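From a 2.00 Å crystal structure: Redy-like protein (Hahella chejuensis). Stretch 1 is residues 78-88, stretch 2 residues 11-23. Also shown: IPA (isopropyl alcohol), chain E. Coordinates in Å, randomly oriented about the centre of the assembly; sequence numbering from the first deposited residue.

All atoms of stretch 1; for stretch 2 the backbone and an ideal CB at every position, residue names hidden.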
# COMPACT_ATOMS: atom_id res chain seq x y z
N GLY A 78 -22.21 -1.94 6.63
CA GLY A 78 -22.04 -1.73 8.07
C GLY A 78 -20.70 -1.12 8.42
O GLY A 78 -20.59 -0.31 9.35
N LEU A 79 -19.66 -1.51 7.69
CA LEU A 79 -18.35 -0.89 7.83
C LEU A 79 -18.37 0.58 7.38
O LEU A 79 -17.96 1.46 8.14
CB LEU A 79 -17.30 -1.68 7.04
CG LEU A 79 -17.01 -3.12 7.48
CD1 LEU A 79 -15.99 -3.74 6.52
CD2 LEU A 79 -16.51 -3.17 8.94
N VAL A 80 -18.84 0.84 6.16
CA VAL A 80 -19.01 2.22 5.65
C VAL A 80 -19.78 3.16 6.59
O VAL A 80 -19.35 4.30 6.83
CB VAL A 80 -19.64 2.24 4.24
CG1 VAL A 80 -19.90 3.67 3.79
CG2 VAL A 80 -18.73 1.55 3.25
N GLN A 81 -20.88 2.68 7.17
CA GLN A 81 -21.71 3.53 8.03
C GLN A 81 -20.90 4.08 9.21
O GLN A 81 -20.95 5.29 9.52
CB GLN A 81 -22.96 2.75 8.51
CG GLN A 81 -24.05 3.60 9.21
CD GLN A 81 -25.50 3.11 8.94
OE1 GLN A 81 -26.40 3.91 8.66
NE2 GLN A 81 -25.71 1.79 9.02
N ALA A 82 -20.16 3.19 9.86
CA ALA A 82 -19.33 3.53 11.01
C ALA A 82 -18.16 4.42 10.58
O ALA A 82 -17.91 5.46 11.19
CB ALA A 82 -18.80 2.27 11.68
N PHE A 83 -17.46 3.99 9.53
CA PHE A 83 -16.33 4.73 8.98
C PHE A 83 -16.68 6.18 8.70
O PHE A 83 -15.95 7.12 9.09
CB PHE A 83 -15.84 4.03 7.71
CG PHE A 83 -14.72 4.77 7.01
CD1 PHE A 83 -13.39 4.52 7.36
CD2 PHE A 83 -15.00 5.69 6.00
CE1 PHE A 83 -12.36 5.19 6.71
CE2 PHE A 83 -13.97 6.35 5.35
CZ PHE A 83 -12.66 6.11 5.71
N SER A 84 -17.83 6.37 8.05
CA SER A 84 -18.30 7.68 7.61
C SER A 84 -18.67 8.68 8.71
O SER A 84 -18.83 9.87 8.44
CB SER A 84 -19.46 7.49 6.64
OG SER A 84 -18.95 7.10 5.38
N ARG A 85 -18.82 8.20 9.95
CA ARG A 85 -19.06 9.08 11.10
C ARG A 85 -17.76 9.75 11.56
O ARG A 85 -17.80 10.77 12.24
CB ARG A 85 -19.65 8.31 12.29
CG ARG A 85 -21.02 7.67 12.05
CD ARG A 85 -22.10 8.67 11.73
NE ARG A 85 -22.44 9.51 12.88
CZ ARG A 85 -23.25 9.14 13.87
NH1 ARG A 85 -23.81 7.93 13.89
NH2 ARG A 85 -23.50 9.99 14.86
N MSE A 86 -16.62 9.17 11.17
CA MSE A 86 -15.31 9.61 11.68
C MSE A 86 -14.34 10.12 10.62
O MSE A 86 -13.45 10.90 10.94
CB MSE A 86 -14.61 8.47 12.40
CG MSE A 86 -15.25 8.00 13.70
SE MSE A 86 -14.31 6.39 14.29
CE MSE A 86 -14.68 5.17 12.84
N ALA A 87 -14.51 9.68 9.38
CA ALA A 87 -13.44 9.78 8.39
C ALA A 87 -13.94 9.82 6.96
O ALA A 87 -15.09 9.46 6.69
CB ALA A 87 -12.50 8.59 8.56
N GLU A 88 -13.08 10.24 6.02
CA GLU A 88 -13.42 10.22 4.61
C GLU A 88 -12.20 9.79 3.82
O GLU A 88 -11.06 10.04 4.23
CB GLU A 88 -13.88 11.63 4.16
CG GLU A 88 -12.84 12.72 4.40
CD GLU A 88 -13.24 14.09 3.88
OE1 GLU A 88 -14.37 14.23 3.35
OE2 GLU A 88 -12.44 15.03 4.04
N UNK A 11 -12.27 13.51 10.39
CA UNK A 11 -12.92 14.80 10.55
C UNK A 11 -12.37 15.50 11.79
O UNK A 11 -12.30 16.73 11.87
CB UNK A 11 -14.44 14.64 10.65
N UNK A 12 -11.96 14.72 12.77
CA UNK A 12 -11.50 15.30 14.01
C UNK A 12 -10.47 14.39 14.64
O UNK A 12 -10.81 13.27 15.03
CB UNK A 12 -12.67 15.55 14.97
N UNK A 13 -9.21 14.85 14.74
CA UNK A 13 -8.13 13.99 15.23
C UNK A 13 -8.31 13.63 16.70
O UNK A 13 -7.75 12.65 17.15
CB UNK A 13 -6.78 14.68 15.03
N UNK A 14 -9.11 14.40 17.44
CA UNK A 14 -9.48 13.97 18.81
C UNK A 14 -10.09 12.57 18.82
O UNK A 14 -9.92 11.82 19.79
CB UNK A 14 -10.47 14.96 19.43
N UNK A 15 -10.74 12.18 17.73
CA UNK A 15 -11.35 10.84 17.62
C UNK A 15 -10.43 9.70 17.23
O UNK A 15 -10.91 8.59 16.97
CB UNK A 15 -12.48 10.90 16.59
N UNK A 16 -9.13 9.95 17.17
CA UNK A 16 -8.20 8.93 16.68
C UNK A 16 -8.37 7.63 17.44
O UNK A 16 -8.34 6.55 16.84
CB UNK A 16 -6.75 9.42 16.80
N UNK A 17 -8.54 7.71 18.74
CA UNK A 17 -8.58 6.49 19.52
C UNK A 17 -9.82 5.63 19.23
O UNK A 17 -9.70 4.41 19.13
CB UNK A 17 -8.53 6.84 21.01
N UNK A 18 -10.98 6.25 19.05
CA UNK A 18 -12.18 5.56 18.57
C UNK A 18 -11.98 4.94 17.19
O UNK A 18 -12.37 3.79 16.95
CB UNK A 18 -13.36 6.53 18.53
N UNK A 19 -11.40 5.72 16.27
CA UNK A 19 -11.08 5.23 14.93
C UNK A 19 -10.20 3.98 14.98
O UNK A 19 -10.54 2.94 14.42
CB UNK A 19 -10.38 6.33 14.12
N UNK A 20 -9.06 4.10 15.66
CA UNK A 20 -8.11 2.97 15.74
C UNK A 20 -8.67 1.74 16.45
O UNK A 20 -8.32 0.63 16.09
CB UNK A 20 -6.84 3.42 16.46
N UNK A 21 -9.53 1.93 17.44
CA UNK A 21 -10.14 0.77 18.09
C UNK A 21 -11.10 0.07 17.11
O UNK A 21 -11.14 -1.17 17.05
CB UNK A 21 -10.88 1.19 19.36
N UNK A 22 -11.87 0.87 16.38
CA UNK A 22 -12.79 0.39 15.36
C UNK A 22 -12.04 -0.36 14.27
O UNK A 22 -12.41 -1.48 13.90
CB UNK A 22 -13.58 1.55 14.76
N UNK A 23 -10.95 0.23 13.77
CA UNK A 23 -10.15 -0.46 12.76
C UNK A 23 -9.70 -1.84 13.26
O UNK A 23 -9.96 -2.85 12.63
CB UNK A 23 -8.93 0.39 12.38
C1 IPA E . -3.65 11.82 19.51
C2 IPA E . -4.80 12.65 18.95
C3 IPA E . -4.71 14.10 19.44
O2 IPA E . -6.01 12.08 19.38

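Position 11 lies where stretch 1 passes from helix to strand. Its backbone nitrogen donates a hydrogen bond to M86 O (N to O, 2.9 Å, nearly straight), which any residue except proline could do. The ideal CB is 3.9 Å from M86 O and points sideways, so a flat or long side chain could lie along S84 to E88. The residue is F11. Its ring lays one face over A87 CA and turns its edge to the carbonyls of S84 and R85, with F11 CE2 3.4 Å from S84 O; the slightly positive ring hydrogens suit such oxygens.

Position 12 has an extended backbone (-150/115) and nothing of stretch 1 within 5.5 Å of its ideal CB. A short 3-10 segment follows, so a small polar residue able to accept from a free NH fits: Asp, Asn, Ser or Thr. It is D12, whose OD1 takes a weak hydrogen bond from the backbone N of position 14 (3.2 Å).

Positions 13 and 14 are out of reach, and many residues would serve; they are V13 and A14. V13 O accepts a hydrogen bond from O2 of the isopropyl alcohol (2.9 Å), a contact that does not depend on the side chain.

Position 15 points toward stretch 1, its ideal CB 4.9 Å from M86 CG, and stands at the N-cap of the helix. Ser, Asp or Asn would be usual for a cap, while a longer polar chain could reach toward M86 and hold a water there. The residue is Q15. Q15 OE1 lies 3.8 Å from M86 CG and 2.7 Å from a water 2.5 Å from M86 O that also accepts from D12 N (3.0 Å).

Positions 16 and 17 meet nothing of stretch 1. At 16, where CA-to-CB points away, most helix formers would serve; it is A16. At the helix start an acidic residue is favourable, and D17 is one.

Position 18 points toward stretch 1, with its ideal CB only 4.3 Å from M86 SE, so a small residue is the simplest choice. A18 keeps its CB 4.4 Å from that selenium.

At position 19 the ideal CB is 3.9 Å from M86 SE and points sideways; a side chain leaving it can reach the nonpolar surface of F83, M86 and A87. Leu, Met or an aromatic would suit. F19 sends its ring (chi1 t) to F83, CE1 to CE1 at 4.1 Å, and to A87 CB, 4.3 Å from F19 CE1.

At 20 and 21 stretch 1 sets no requirement, so many helix-compatible side chains would serve; they are E20, which points away, and F21, out of reach.

Position 22 points toward stretch 1, its ideal CB 4.2 Å from M86 CE, facing a hollow among L79, A82, F83 and M86. A large, mainly nonpolar side chain would suit, such as Leu, Phe or Trp. The side chain of W22 sits among them: CH2 lies 3.9 Å from F83 CB and CD2 4.1 Å from M86 CE, while NE1 donates to a water (2.9 Å) that in turn donates to G78 O (3.1 Å).

Position 23 points sideways without contact; V23 is one of many possible choices.

Stretch 2 11-23: FDVAQADAFEFWV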
# COMPACT_ATOMS: atom_id res chain seq x y z
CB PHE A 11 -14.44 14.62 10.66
CG PHE A 11 -15.07 13.99 9.45
CD1 PHE A 11 -14.86 14.52 8.18
CD2 PHE A 11 -15.89 12.89 9.58
CE1 PHE A 11 -15.45 13.94 7.08
CE2 PHE A 11 -16.49 12.30 8.47
CZ PHE A 11 -16.26 12.83 7.23
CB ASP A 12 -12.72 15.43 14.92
CG ASP A 12 -12.35 15.76 16.32
OD1 ASP A 12 -11.36 16.51 16.54
OD2 ASP A 12 -13.08 15.26 17.20
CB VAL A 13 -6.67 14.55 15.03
CG1 VAL A 13 -6.30 14.58 13.58
CG2 VAL A 13 -6.48 15.93 15.68
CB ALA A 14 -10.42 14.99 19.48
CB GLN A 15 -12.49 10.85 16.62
CG GLN A 15 -13.83 11.06 17.26
CD GLN A 15 -14.96 11.03 16.28
OE1 GLN A 15 -14.84 11.49 15.13
NE2 GLN A 15 -16.09 10.48 16.72
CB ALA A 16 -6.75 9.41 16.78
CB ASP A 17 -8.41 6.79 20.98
CG ASP A 17 -9.66 7.28 21.59
OD1 ASP A 17 -10.34 8.08 20.90
OD2 ASP A 17 -9.97 6.83 22.72
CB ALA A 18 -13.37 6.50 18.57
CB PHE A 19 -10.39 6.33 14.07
CG PHE A 19 -9.99 5.85 12.71
CD1 PHE A 19 -10.96 5.69 11.70
CD2 PHE A 19 -8.68 5.51 12.43
CE1 PHE A 19 -10.62 5.24 10.47
CE2 PHE A 19 -8.32 5.03 11.16
CZ PHE A 19 -9.29 4.89 10.18
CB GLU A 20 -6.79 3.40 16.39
CG GLU A 20 -6.10 4.48 15.56
CD GLU A 20 -4.67 4.77 15.96
OE1 GLU A 20 -4.03 3.92 16.59
OE2 GLU A 20 -4.19 5.88 15.59
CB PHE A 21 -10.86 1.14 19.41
CG PHE A 21 -11.44 -0.06 20.10
CD1 PHE A 21 -10.68 -0.79 21.03
CD2 PHE A 21 -12.72 -0.52 19.78
CE1 PHE A 21 -11.20 -1.93 21.64
CE2 PHE A 21 -13.24 -1.66 20.37
CZ PHE A 21 -12.47 -2.37 21.31
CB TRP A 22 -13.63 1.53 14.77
CG TRP A 22 -14.47 1.09 13.60
CD1 TRP A 22 -15.71 0.50 13.64
CD2 TRP A 22 -14.11 1.19 12.21
NE1 TRP A 22 -16.14 0.23 12.36
CE2 TRP A 22 -15.19 0.64 11.46
CE3 TRP A 22 -12.99 1.68 11.52
CZ2 TRP A 22 -15.17 0.57 10.05
CZ3 TRP A 22 -12.97 1.61 10.13
CH2 TRP A 22 -14.06 1.06 9.41
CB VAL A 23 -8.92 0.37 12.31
CG1 VAL A 23 -7.93 -0.50 11.53
CG2 VAL A 23 -9.37 1.56 11.49
O HOH W 1 -13.01 11.93 13.20
O HOH W 2 -18.74 -1.00 11.79
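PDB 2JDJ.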